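PDB 4WYH: uncharacterized protein from Sulfolobus solfataricus, which probably serves as a noncatalytic subunit of the archaeal eukaryotic-type primase, needed for efficient primer synthesis in DNA replication. Local coordinates for residues Y32-K37 against W106-I111; L43-K48 against D115-N120; R49-V54 against E88-S93; R57-V60 against G64-E67; L104-S107 against E113-K116. All coordinates share one frame; numbering follows the deposited sequence.

Interaction 1: residues Y32-K37 against W106-I111; sequences YSWIEK and WSLKRI
W34 and L108 meet over a ring face, and this is the tight part of the contact. L108 CD1 lies 3.6 Å from the centroid of the five-membered ring of W34, only 13° off the ring normal. This is a CH-pi contact, and the methyl comes within 3.5 Å of W34 NE1. L108 CG sits over the same face, displaced toward the rim. The opposite face is filled by I35 CG1, over the ring centre, so the indole is clamped between two aliphatic side chains. The first torsion of W34 (chi1 70°) sets CG between the backbone N and the carbonyl carbon. From there the ring reaches across a CA to CA gap of 9.4 Å between W34 and L108. Its far corner meets I111, with W34 CH2 3.8 Å from I111 CD1. The carbonyl of W106 stands near the ring plane, W106 O being 4.0 Å from W34 CZ2.

The contact ties the start of helix 33-41 to the start of helix 108-114 in an all-helical fold. V54, I122 and L126 of two further helices also pack on W34. S107 is the N-cap of helix 108-114. Its OG accepts from R110 N at 3.0 Å, with a nearly straight N-H...O angle of 167°, and this fixes the first turn that carries L108 and I111.

The inner end is the more buried: I111 also touches M118 and V54. The outer end is looser, and L108 is partly exposed there.

Interaction 2: residues L43-K48 against D115-N120; sequences LQDSRK and DKEMYN
The backbones come close at S46 and M118, whose CA atoms are 5.1 Å apart, where the turn into helix 47-63 meets the first turn of helix 116-128. Such closeness suits the small serine. S46 CB lies 3.6 Å from M118 CB, and S46 OG is in contact with M118 CA and CG. The hydroxyl is hydrogen-bonded to E121 OE1.

At the edge of the contact two acids cross at about a right angle. D45 CB packs on E117 OE1 at 3.9 Å, and the carboxylate planes are 63° apart. Their outer oxygens, D45 OD2 and E117 OE2, stand 4.2 Å apart. One water donates to both, at 2.6 Å to D45 OD2 and 2.9 Å to E117 OE2, and probably eases the repulsion. R49 takes the other oxygen, E117 OE1, in a salt bridge. D45 is a manganese-binding residue, although no metal is bound in this model.

D115 N-caps helix 116-128: M118 N donates to D115 OD1 from above the carboxylate plane. Inward, M118 runs to F50 and V54 of helix 47-63 and to I111 of helix 108-114, while L43 packs against F77 of helix 67-78.

Interaction 3: residues R49-V54 against E88-S93; sequences RFILYV and ESWLKS
Apolar contact between I51 and the pair W90 and L91 makes up nearly all of this interface. The CG2 methyl of I51 does most of the touching. It lies 3.7 Å from W90 CZ3 and 3.9 Å from L91 CD2, and so sits between the two side chains. The methyl meets the six-membered ring at a slant, neither squarely over the face nor at the edge. I51 CD1 adds a second touch on L91 CD2, at 4.1 Å. W90 gets there because its CG is anti to the backbone N (chi1 -173°), which swings the indole across the gap toward helix 47-63. L52 comes near only at the margin, its backbone N 4.5 Å from W90 CH2.

The backbones keep their distance. The short axes of 49-54 and 88-93 approach to 11.1 Å and run nearly parallel, 21° apart. The nearest CA atoms, those of I51 and L91, are 8.4 Å apart.

Polar groups lie off the contact: E88 pairs with K75 in a salt bridge. Helix 67-78 closes the inner flank, where F77 packs on I51 and L71 on L91.

With helix axes this far apart, large side chains have to span the gap. The attraction is dispersive and hydrophobic, buried at I51 and L91 and partly exposed at W90 and L52.

Interaction 4: residues R57-V60 against G64-E67; sequences RYLV and GVNE
V65 N donates to L59 O across the contact, and this backbone hydrogen bond links residues six positions apart. It is 3.0 Å long with an N-H...O angle of 159°, and the donor is tilted 26° from the carbonyl plane of L59. G64 N stands 2.9 Å from L59 O.

A weaker CA-H...O contact supports the turn: G64 CA lies 3.2 Å from V60 O. A water bridges the carbonyls beyond it. It donates to V60 O and V65 O, each at 2.8 Å, and so ties the two carbonyls together.

One apolar pair accompanies these bonds. With CG1 anti to the carbonyl carbon (chi1 -55°), V65 CG2 falls between the backbone N and the carbonyl carbon, and from there it faces the end of the helix. It sits 3.9 Å from L59 CB and 3.4 Å from L59 O. L59 itself reaches T73 and L74 of helix 67-78, while V65 touches A70, so both valine and leucine lean on the next helix.

G64 is the first residue to leave the helix and has positive phi, in the left-handed helical region. The features are those of a glycine C-terminal cap. The V65 to L59 bond spans one residue more than the closing bond of a Schellman motif, in keeping with the pi-type turn at 58-60, and the chain then turns into helix 67-78.

Interaction 5: residues L104-S107 against E113-K116; sequences LPWS and ERDK
W106 and R114 form the first shell. The aliphatic part of R114 lies over one face of the indole, with R114 CD 4.1 Å from the centroid of the six-membered ring of W106 and 25° off its normal. This is a CH-pi contact. R114 CB adds a touch at the rim, 3.9 Å from W106 CZ3. The guanidinium does not stack. Its plane stands 84° from that of the ring, and it turns an edge to the indole, with R114 NH1 3.4 Å from W106 CZ2. The R114 chain is extended from CG to NE, which carries the guanidinium across the ring and past its CZ2 edge. D115 meets the ring's edge instead, D115 CB being 4.3 Å from W106 CZ3.

The second shell fixes both partners. R110, one turn before R114 on helix 108-114, makes a cation-pi contact with W106 from the same side of the ring. Y53 stacks on the opposite face and also bonds to W106 through the backbone. D115 follows the end of helix 108-114, and its OD2 is held in a salt bridge by R49 NE. The short helix 108-114 thus folds back over the tryptophan that precedes it.

The aliphatic parts of two arginines on one face and Y53 on the other sandwich the indole. The charge of R110 probably draws on its pi electrons, while R114 contributes CH-pi and alkyl packing. R114 is exposed, so solvent probably weakens any electrostatic part.

Overall arrangement
Interactions 1, 2 and 3 pack separate helices together, while interactions 4 and 5 join parts close in sequence. Interaction 4 is the most buried, and interaction 5 lies at the surface. Helix 47-63 runs through interactions 2, 3 and 4, and helix 108-114 through 1 and 5. Interactions 1 and 3 are apolar and include a tryptophan: W34 is the hub of one, I51 of the other. Interaction 4 is chiefly backbone bonding; interaction 2 has an acidic, watered outer side with the manganese residue D45; interaction 5 packs an arginine chain on an indole by CH-pi. R49 ties interaction 3 to interactions 2 and 5. V54, M118 and I111 meet where interactions 1, 2 and 3 touch.

Interaction 1: residues Y32-K37 against W106-I111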
# COMPACT_ATOMS: atom_id res chain seq x y z
N TYR A 32 2.94 6.58 10.74
CA TYR A 32 2.20 5.73 9.78
C TYR A 32 1.06 6.50 9.18
O TYR A 32 0.40 6.04 8.27
CB TYR A 32 1.67 4.41 10.40
CG TYR A 32 2.75 3.41 10.71
CD1 TYR A 32 3.53 2.95 9.72
CD2 TYR A 32 3.00 2.95 12.02
CE1 TYR A 32 4.54 2.04 9.95
CE2 TYR A 32 4.03 2.01 12.27
CZ TYR A 32 4.78 1.55 11.20
OH TYR A 32 5.81 0.60 11.27
N SER A 33 0.84 7.70 9.67
CA SER A 33 -0.19 8.55 9.13
C SER A 33 -0.04 8.64 7.65
O SER A 33 -1.04 8.66 6.97
CB SER A 33 -0.14 9.96 9.73
OG SER A 33 -0.82 9.90 10.99
N TRP A 34 1.21 8.75 7.18
CA TRP A 34 1.49 8.95 5.73
C TRP A 34 0.91 7.82 4.86
O TRP A 34 0.48 8.06 3.75
CB TRP A 34 3.00 9.14 5.49
CG TRP A 34 3.85 7.93 5.70
CD1 TRP A 34 4.42 7.53 6.87
CD2 TRP A 34 4.20 6.92 4.72
NE1 TRP A 34 5.14 6.37 6.68
CE2 TRP A 34 5.02 5.99 5.37
CE3 TRP A 34 3.90 6.72 3.37
CZ2 TRP A 34 5.52 4.84 4.72
CZ3 TRP A 34 4.42 5.60 2.73
CH2 TRP A 34 5.23 4.69 3.42
N ILE A 35 0.87 6.61 5.38
CA ILE A 35 0.27 5.48 4.68
C ILE A 35 -1.20 5.73 4.46
O ILE A 35 -1.70 5.54 3.35
CB ILE A 35 0.50 4.18 5.45
CG1 ILE A 35 2.02 3.98 5.62
CG2 ILE A 35 -0.14 3.00 4.73
CD1 ILE A 35 2.47 2.63 6.07
N GLU A 36 -1.91 6.18 5.49
CA GLU A 36 -3.34 6.46 5.36
C GLU A 36 -3.59 7.51 4.28
O GLU A 36 -4.50 7.38 3.46
CB GLU A 36 -3.93 6.92 6.69
CG GLU A 36 -3.90 5.85 7.80
CD GLU A 36 -4.92 4.74 7.64
OE1 GLU A 36 -5.62 4.75 6.59
OE2 GLU A 36 -5.02 3.82 8.54
N LYS A 37 -2.76 8.53 4.27
CA LYS A 37 -2.87 9.57 3.27
C LYS A 37 -2.70 9.07 1.84
O LYS A 37 -3.42 9.46 0.96
CB LYS A 37 -1.83 10.66 3.54
CG LYS A 37 -2.32 12.02 3.10
CD LYS A 37 -3.75 12.25 3.61
CE LYS A 37 -4.33 13.64 3.38
NZ LYS A 37 -5.76 13.55 3.84
N TRP A 106 7.63 -1.40 4.51
CA TRP A 106 8.89 -0.66 4.27
C TRP A 106 8.81 0.81 4.79
O TRP A 106 7.81 1.52 4.65
CB TRP A 106 9.13 -0.62 2.78
CG TRP A 106 9.65 -1.83 2.14
CD1 TRP A 106 9.68 -3.13 2.64
CD2 TRP A 106 10.21 -1.88 0.84
NE1 TRP A 106 10.26 -3.93 1.74
CE2 TRP A 106 10.57 -3.22 0.60
CE3 TRP A 106 10.41 -0.93 -0.16
CZ2 TRP A 106 11.13 -3.65 -0.61
CZ3 TRP A 106 11.00 -1.34 -1.34
CH2 TRP A 106 11.34 -2.70 -1.55
N SER A 107 9.86 1.25 5.47
CA SER A 107 9.96 2.61 5.91
C SER A 107 10.10 3.56 4.72
O SER A 107 10.43 3.16 3.68
CB SER A 107 11.17 2.76 6.86
OG SER A 107 12.38 2.55 6.17
N LEU A 108 9.87 4.83 4.94
CA LEU A 108 10.18 5.82 3.95
C LEU A 108 11.63 5.78 3.60
O LEU A 108 11.98 5.95 2.46
CB LEU A 108 9.79 7.21 4.44
CG LEU A 108 8.30 7.38 4.43
CD1 LEU A 108 7.85 8.33 5.50
CD2 LEU A 108 7.87 7.86 3.07
N LYS A 109 12.48 5.59 4.60
CA LYS A 109 13.93 5.46 4.35
C LYS A 109 14.29 4.32 3.37
O LYS A 109 15.06 4.49 2.44
CB LYS A 109 14.69 5.28 5.69
CG LYS A 109 16.17 5.63 5.62
CD LYS A 109 16.43 7.05 5.11
CE LYS A 109 17.89 7.32 4.73
NZ LYS A 109 18.83 6.87 5.78
N ARG A 110 13.77 3.12 3.61
CA ARG A 110 14.02 2.00 2.74
C ARG A 110 13.43 2.25 1.36
O ARG A 110 14.03 1.95 0.37
CB ARG A 110 13.46 0.72 3.33
CG ARG A 110 13.49 -0.49 2.43
CD ARG A 110 13.03 -1.79 3.11
NE ARG A 110 14.05 -2.27 4.05
CZ ARG A 110 14.03 -3.47 4.60
NH1 ARG A 110 13.02 -4.25 4.37
NH2 ARG A 110 15.02 -3.86 5.40
N ILE A 111 12.22 2.75 1.31
CA ILE A 111 11.62 3.09 0.03
C ILE A 111 12.52 4.07 -0.75
O ILE A 111 12.75 3.86 -1.96
CB ILE A 111 10.18 3.64 0.20
CG1 ILE A 111 9.23 2.54 0.69
CG2 ILE A 111 9.65 4.24 -1.10
CD1 ILE A 111 8.09 3.09 1.52

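Interaction 2: residues L43-K48 against D115-N120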
# COMPACT_ATOMS: atom_id res chain seq x y z
N LEU A 43 -1.76 6.33 -5.97
CA LEU A 43 -0.47 6.46 -6.63
C LEU A 43 -0.64 6.13 -8.13
O LEU A 43 -1.79 6.09 -8.67
CB LEU A 43 0.59 5.53 -5.97
CG LEU A 43 0.93 5.77 -4.48
CD1 LEU A 43 1.93 4.72 -3.96
CD2 LEU A 43 1.43 7.17 -4.22
N GLN A 44 0.49 5.87 -8.78
CA GLN A 44 0.50 5.81 -10.21
C GLN A 44 1.17 4.52 -10.75
O GLN A 44 0.48 3.57 -10.93
CB GLN A 44 1.05 7.11 -10.78
CG GLN A 44 0.94 7.22 -12.27
CD GLN A 44 1.20 8.62 -12.80
OE1 GLN A 44 0.58 9.04 -13.76
NE2 GLN A 44 2.09 9.36 -12.17
N ASP A 45 2.43 4.56 -11.13
CA ASP A 45 3.13 3.37 -11.59
C ASP A 45 3.56 2.43 -10.47
O ASP A 45 3.90 1.30 -10.73
CB ASP A 45 4.37 3.78 -12.37
CG ASP A 45 4.02 4.60 -13.66
OD1 ASP A 45 2.86 4.57 -14.15
OD2 ASP A 45 4.95 5.29 -14.11
N SER A 46 3.53 2.88 -9.21
CA SER A 46 4.04 2.12 -8.12
C SER A 46 2.95 1.47 -7.27
O SER A 46 3.27 0.95 -6.24
CB SER A 46 4.96 2.98 -7.27
OG SER A 46 4.24 3.90 -6.51
N ARG A 47 1.68 1.52 -7.69
CA ARG A 47 0.53 1.01 -6.91
C ARG A 47 0.65 -0.39 -6.42
O ARG A 47 0.42 -0.62 -5.24
CB ARG A 47 -0.79 1.11 -7.68
CG ARG A 47 -1.35 2.50 -7.73
CD ARG A 47 -2.51 2.59 -8.72
NE ARG A 47 -2.07 2.32 -10.09
CZ ARG A 47 -2.91 2.04 -11.07
NH1 ARG A 47 -4.25 2.00 -10.87
NH2 ARG A 47 -2.42 1.85 -12.27
N LYS A 48 1.06 -1.32 -7.30
CA LYS A 48 1.13 -2.70 -6.89
C LYS A 48 2.26 -2.94 -5.89
O LYS A 48 2.08 -3.54 -4.88
CB LYS A 48 1.19 -3.62 -8.11
CG LYS A 48 -0.19 -3.79 -8.74
CD LYS A 48 -0.09 -4.67 -9.97
CE LYS A 48 -1.41 -4.63 -10.70
NZ LYS A 48 -1.34 -5.46 -11.93
N ASP A 115 13.54 2.16 -3.92
CA ASP A 115 12.48 2.37 -4.88
C ASP A 115 12.16 3.85 -4.98
O ASP A 115 11.15 4.31 -4.50
CB ASP A 115 11.28 1.52 -4.49
CG ASP A 115 10.21 1.42 -5.57
OD1 ASP A 115 10.17 2.13 -6.60
OD2 ASP A 115 9.32 0.57 -5.30
N LYS A 116 13.05 4.58 -5.62
CA LYS A 116 12.83 6.00 -5.82
C LYS A 116 11.61 6.30 -6.66
O LYS A 116 11.02 7.31 -6.47
CB LYS A 116 14.07 6.67 -6.38
CG LYS A 116 15.26 6.66 -5.44
CD LYS A 116 16.53 7.14 -6.12
CE LYS A 116 17.60 7.44 -5.08
NZ LYS A 116 17.82 6.35 -4.12
N GLU A 117 11.23 5.43 -7.57
CA GLU A 117 9.98 5.68 -8.33
C GLU A 117 8.78 5.78 -7.40
O GLU A 117 8.00 6.72 -7.44
CB GLU A 117 9.79 4.62 -9.43
CG GLU A 117 8.46 4.77 -10.17
CD GLU A 117 8.21 3.67 -11.18
OE1 GLU A 117 7.70 2.63 -10.80
OE2 GLU A 117 8.47 3.88 -12.38
N MET A 118 8.67 4.80 -6.51
CA MET A 118 7.58 4.79 -5.56
C MET A 118 7.75 5.95 -4.59
O MET A 118 6.79 6.60 -4.15
CB MET A 118 7.57 3.46 -4.80
CG MET A 118 6.58 3.39 -3.64
SD MET A 118 6.43 1.75 -2.90
CE MET A 118 6.57 2.16 -1.22
N TYR A 119 8.98 6.21 -4.18
CA TYR A 119 9.23 7.26 -3.19
C TYR A 119 8.70 8.58 -3.76
O TYR A 119 8.02 9.30 -3.09
CB TYR A 119 10.69 7.40 -2.90
CG TYR A 119 11.03 8.28 -1.77
CD1 TYR A 119 10.84 7.88 -0.48
CD2 TYR A 119 11.59 9.56 -2.01
CE1 TYR A 119 11.15 8.73 0.58
CE2 TYR A 119 11.95 10.38 -0.96
CZ TYR A 119 11.72 9.94 0.34
OH TYR A 119 12.06 10.75 1.41
N ASN A 120 9.08 8.91 -4.98
CA ASN A 120 8.58 10.15 -5.57
C ASN A 120 7.04 10.18 -5.65
O ASN A 120 6.47 11.17 -5.37
CB ASN A 120 9.19 10.38 -6.93
CG ASN A 120 10.61 10.89 -6.84
OD1 ASN A 120 11.07 11.26 -5.75
ND2 ASN A 120 11.33 10.90 -7.92
O HOH W 1 7.25 6.24 -13.49

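Interaction 3: residues R49-V54 against E88-S93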
# COMPACT_ATOMS: atom_id res chain seq x y z
N ARG A 49 3.42 -2.37 -6.15
CA ARG A 49 4.51 -2.46 -5.17
C ARG A 49 4.17 -1.81 -3.82
O ARG A 49 4.49 -2.38 -2.78
CB ARG A 49 5.77 -1.80 -5.77
CG ARG A 49 6.23 -2.54 -6.99
CD ARG A 49 7.69 -2.17 -7.34
NE ARG A 49 7.95 -0.73 -7.35
CZ ARG A 49 7.86 0.03 -8.42
NH1 ARG A 49 7.42 -0.49 -9.53
NH2 ARG A 49 8.15 1.32 -8.38
N PHE A 50 3.48 -0.67 -3.82
CA PHE A 50 3.05 0.01 -2.58
C PHE A 50 2.14 -0.93 -1.84
O PHE A 50 2.27 -1.10 -0.67
CB PHE A 50 2.33 1.31 -2.88
CG PHE A 50 1.89 2.06 -1.64
CD1 PHE A 50 2.83 2.64 -0.84
CD2 PHE A 50 0.58 2.09 -1.25
CE1 PHE A 50 2.47 3.33 0.29
CE2 PHE A 50 0.20 2.77 -0.09
CZ PHE A 50 1.16 3.37 0.67
N ILE A 51 1.22 -1.59 -2.53
CA ILE A 51 0.38 -2.63 -1.88
C ILE A 51 1.16 -3.80 -1.31
O ILE A 51 0.96 -4.17 -0.15
CB ILE A 51 -0.74 -3.17 -2.85
CG1 ILE A 51 -1.75 -2.07 -3.20
CG2 ILE A 51 -1.42 -4.44 -2.29
CD1 ILE A 51 -2.68 -2.48 -4.35
N LEU A 52 2.06 -4.38 -2.07
CA LEU A 52 2.81 -5.53 -1.59
C LEU A 52 3.75 -5.18 -0.42
O LEU A 52 3.81 -5.92 0.55
CB LEU A 52 3.63 -6.13 -2.72
CG LEU A 52 4.50 -7.34 -2.43
CD1 LEU A 52 3.64 -8.45 -1.83
CD2 LEU A 52 5.21 -7.79 -3.69
N TYR A 53 4.45 -4.05 -0.51
CA TYR A 53 5.57 -3.77 0.41
C TYR A 53 5.20 -2.92 1.57
O TYR A 53 5.91 -2.94 2.60
CB TYR A 53 6.86 -3.24 -0.36
CG TYR A 53 7.43 -4.23 -1.36
CD1 TYR A 53 8.07 -5.35 -0.93
CD2 TYR A 53 7.31 -4.04 -2.75
CE1 TYR A 53 8.55 -6.28 -1.84
CE2 TYR A 53 7.75 -4.97 -3.66
CZ TYR A 53 8.36 -6.10 -3.20
OH TYR A 53 8.87 -7.02 -4.06
N VAL A 54 4.10 -2.17 1.45
CA VAL A 54 3.76 -1.20 2.42
C VAL A 54 2.32 -1.34 2.93
O VAL A 54 2.10 -1.66 4.10
CB VAL A 54 4.05 0.24 1.90
CG1 VAL A 54 3.73 1.25 2.96
CG2 VAL A 54 5.47 0.35 1.36
N GLU A 88 -8.54 -9.72 -7.46
CA GLU A 88 -8.87 -10.00 -6.09
C GLU A 88 -8.04 -11.17 -5.56
O GLU A 88 -7.68 -11.17 -4.43
CB GLU A 88 -10.33 -10.32 -5.88
CG GLU A 88 -11.15 -9.06 -5.73
CD GLU A 88 -12.57 -9.31 -5.23
OE1 GLU A 88 -12.91 -10.45 -4.86
OE2 GLU A 88 -13.33 -8.35 -5.22
N SER A 89 -7.79 -12.16 -6.39
CA SER A 89 -7.04 -13.33 -5.95
C SER A 89 -5.60 -12.88 -5.56
O SER A 89 -5.04 -13.35 -4.54
CB SER A 89 -7.07 -14.40 -7.04
OG SER A 89 -6.11 -14.07 -8.03
N TRP A 90 -5.01 -11.94 -6.31
CA TRP A 90 -3.71 -11.38 -5.94
C TRP A 90 -3.81 -10.68 -4.56
O TRP A 90 -3.02 -10.94 -3.67
CB TRP A 90 -3.21 -10.42 -7.00
CG TRP A 90 -1.86 -9.93 -6.80
CD1 TRP A 90 -0.69 -10.59 -7.16
CD2 TRP A 90 -1.46 -8.67 -6.28
NE1 TRP A 90 0.39 -9.81 -6.86
CE2 TRP A 90 -0.05 -8.62 -6.32
CE3 TRP A 90 -2.14 -7.56 -5.81
CZ2 TRP A 90 0.67 -7.52 -5.89
CZ3 TRP A 90 -1.39 -6.46 -5.37
CH2 TRP A 90 -0.02 -6.45 -5.44
N LEU A 91 -4.79 -9.83 -4.39
CA LEU A 91 -4.96 -9.05 -3.15
C LEU A 91 -5.16 -9.93 -1.93
O LEU A 91 -4.55 -9.71 -0.92
CB LEU A 91 -6.07 -8.04 -3.28
CG LEU A 91 -5.79 -6.89 -4.25
CD1 LEU A 91 -7.05 -6.05 -4.55
CD2 LEU A 91 -4.68 -5.99 -3.72
N LYS A 92 -6.02 -10.93 -2.06
CA LYS A 92 -6.25 -11.86 -1.00
C LYS A 92 -4.99 -12.64 -0.67
O LYS A 92 -4.65 -12.80 0.51
CB LYS A 92 -7.36 -12.85 -1.33
CG LYS A 92 -8.68 -12.22 -1.64
CD LYS A 92 -9.72 -13.32 -1.88
CE LYS A 92 -11.14 -12.78 -1.98
NZ LYS A 92 -11.96 -13.88 -2.57
N SER A 93 -4.28 -13.10 -1.69
CA SER A 93 -2.99 -13.77 -1.45
C SER A 93 -1.94 -12.88 -0.74
O SER A 93 -1.25 -13.32 0.18
CB SER A 93 -2.42 -14.29 -2.75
OG SER A 93 -1.10 -14.83 -2.52

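Interaction 4: residues R57-V60 against G64-E67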
# COMPACT_ATOMS: atom_id res chain seq x y z
N ARG A 57 0.85 -4.72 4.57
CA ARG A 57 1.53 -4.99 5.83
C ARG A 57 1.12 -4.01 6.93
O ARG A 57 0.92 -4.40 8.04
CB ARG A 57 3.01 -4.86 5.61
CG ARG A 57 3.55 -5.71 4.45
CD ARG A 57 5.04 -5.62 4.41
NE ARG A 57 5.60 -6.39 3.34
CZ ARG A 57 6.88 -6.60 3.19
NH1 ARG A 57 7.76 -6.09 4.06
NH2 ARG A 57 7.31 -7.30 2.14
N TYR A 58 0.99 -2.73 6.60
CA TYR A 58 0.47 -1.78 7.57
C TYR A 58 -0.92 -2.14 8.07
O TYR A 58 -1.20 -2.21 9.28
CB TYR A 58 0.46 -0.42 6.93
CG TYR A 58 -0.29 0.64 7.71
CD1 TYR A 58 0.16 1.06 8.92
CD2 TYR A 58 -1.52 1.17 7.21
CE1 TYR A 58 -0.56 2.03 9.66
CE2 TYR A 58 -2.26 2.12 7.93
CZ TYR A 58 -1.75 2.56 9.12
OH TYR A 58 -2.35 3.50 9.86
N LEU A 59 -1.84 -2.34 7.14
CA LEU A 59 -3.20 -2.63 7.47
C LEU A 59 -3.32 -3.88 8.34
O LEU A 59 -3.97 -3.88 9.38
CB LEU A 59 -4.01 -2.79 6.16
CG LEU A 59 -4.24 -1.51 5.34
CD1 LEU A 59 -4.95 -1.87 4.05
CD2 LEU A 59 -5.04 -0.57 6.21
N VAL A 60 -2.67 -4.93 7.95
CA VAL A 60 -2.80 -6.21 8.61
C VAL A 60 -2.00 -6.29 9.93
O VAL A 60 -2.52 -6.76 10.98
CB VAL A 60 -2.39 -7.32 7.62
CG1 VAL A 60 -2.30 -8.67 8.31
CG2 VAL A 60 -3.39 -7.34 6.44
N GLY A 64 -3.98 -3.86 12.31
CA GLY A 64 -4.64 -5.06 12.74
C GLY A 64 -6.06 -5.17 12.24
O GLY A 64 -6.88 -5.74 12.91
N VAL A 65 -6.34 -4.66 11.04
CA VAL A 65 -7.67 -4.81 10.47
C VAL A 65 -7.72 -6.23 9.91
O VAL A 65 -6.67 -6.82 9.66
CB VAL A 65 -7.97 -3.77 9.36
CG1 VAL A 65 -7.78 -2.34 9.83
CG2 VAL A 65 -7.14 -4.04 8.14
N ASN A 66 -8.94 -6.74 9.67
CA ASN A 66 -9.13 -8.09 9.15
C ASN A 66 -9.19 -8.19 7.66
O ASN A 66 -9.15 -7.19 6.95
CB ASN A 66 -10.35 -8.69 9.84
CG ASN A 66 -10.16 -8.82 11.34
OD1 ASN A 66 -10.96 -8.30 12.14
ND2 ASN A 66 -9.14 -9.55 11.75
N GLU A 67 -9.20 -9.41 7.15
CA GLU A 67 -9.00 -9.63 5.73
C GLU A 67 -9.99 -8.87 4.82
O GLU A 67 -9.60 -8.31 3.81
CB GLU A 67 -9.02 -11.14 5.41
CG GLU A 67 -7.78 -11.90 5.93
CD GLU A 67 -7.80 -12.31 7.42
OE1 GLU A 67 -8.54 -11.71 8.25
OE2 GLU A 67 -7.08 -13.28 7.78
O HOH W 2 -4.87 -8.27 11.30

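Interaction 5: residues L104-S107 against E113-K116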
# COMPACT_ATOMS: atom_id res chain seq x y z
N LEU A 104 6.59 -6.35 8.05
CA LEU A 104 6.44 -4.95 8.35
C LEU A 104 6.54 -4.01 7.14
O LEU A 104 7.35 -4.22 6.25
CB LEU A 104 7.53 -4.50 9.30
CG LEU A 104 7.56 -5.23 10.62
CD1 LEU A 104 8.94 -5.02 11.27
CD2 LEU A 104 6.47 -4.68 11.51
N PRO A 105 5.71 -2.96 7.11
CA PRO A 105 5.74 -2.08 5.93
C PRO A 105 7.14 -1.50 5.74
O PRO A 105 7.81 -1.22 6.72
CB PRO A 105 4.73 -1.00 6.28
CG PRO A 105 4.71 -0.98 7.76
CD PRO A 105 4.84 -2.42 8.16
N TRP A 106 7.63 -1.40 4.51
CA TRP A 106 8.89 -0.66 4.27
C TRP A 106 8.81 0.81 4.79
O TRP A 106 7.81 1.52 4.65
CB TRP A 106 9.13 -0.62 2.78
CG TRP A 106 9.65 -1.83 2.14
CD1 TRP A 106 9.68 -3.13 2.64
CD2 TRP A 106 10.21 -1.88 0.84
NE1 TRP A 106 10.26 -3.93 1.74
CE2 TRP A 106 10.57 -3.22 0.60
CE3 TRP A 106 10.41 -0.93 -0.16
CZ2 TRP A 106 11.13 -3.65 -0.61
CZ3 TRP A 106 11.00 -1.34 -1.34
CH2 TRP A 106 11.34 -2.70 -1.55
N SER A 107 9.86 1.25 5.47
CA SER A 107 9.96 2.61 5.91
C SER A 107 10.10 3.56 4.72
O SER A 107 10.43 3.16 3.68
CB SER A 107 11.17 2.76 6.86
OG SER A 107 12.38 2.55 6.17
N GLU A 113 15.73 4.34 -0.50
CA GLU A 113 16.93 3.58 -0.82
C GLU A 113 16.74 2.56 -1.95
O GLU A 113 17.63 2.37 -2.76
CB GLU A 113 17.48 2.88 0.43
CG GLU A 113 18.23 3.84 1.37
CD GLU A 113 18.76 3.20 2.68
OE1 GLU A 113 18.66 3.78 3.79
OE2 GLU A 113 19.34 2.07 2.60
N ARG A 114 15.58 1.90 -1.99
CA ARG A 114 15.32 0.81 -2.89
C ARG A 114 14.41 1.17 -4.08
O ARG A 114 14.46 0.51 -5.10
CB ARG A 114 14.64 -0.30 -2.10
CG ARG A 114 15.49 -0.90 -0.99
CD ARG A 114 14.87 -2.16 -0.50
NE ARG A 114 15.62 -2.86 0.54
CZ ARG A 114 15.26 -4.01 1.06
NH1 ARG A 114 14.13 -4.57 0.67
NH2 ARG A 114 15.99 -4.57 1.99
N ASP A 115 13.54 2.16 -3.92
CA ASP A 115 12.48 2.37 -4.88
C ASP A 115 12.16 3.85 -4.98
O ASP A 115 11.15 4.31 -4.50
CB ASP A 115 11.28 1.52 -4.49
CG ASP A 115 10.21 1.42 -5.57
OD1 ASP A 115 10.17 2.13 -6.60
OD2 ASP A 115 9.32 0.57 -5.30
N LYS A 116 13.05 4.58 -5.62
CA LYS A 116 12.83 6.00 -5.82
C LYS A 116 11.61 6.30 -6.66
O LYS A 116 11.02 7.31 -6.47
CB LYS A 116 14.07 6.67 -6.38
CG LYS A 116 15.26 6.66 -5.44
CD LYS A 116 16.53 7.14 -6.12
CE LYS A 116 17.60 7.44 -5.08
NZ LYS A 116 17.82 6.35 -4.12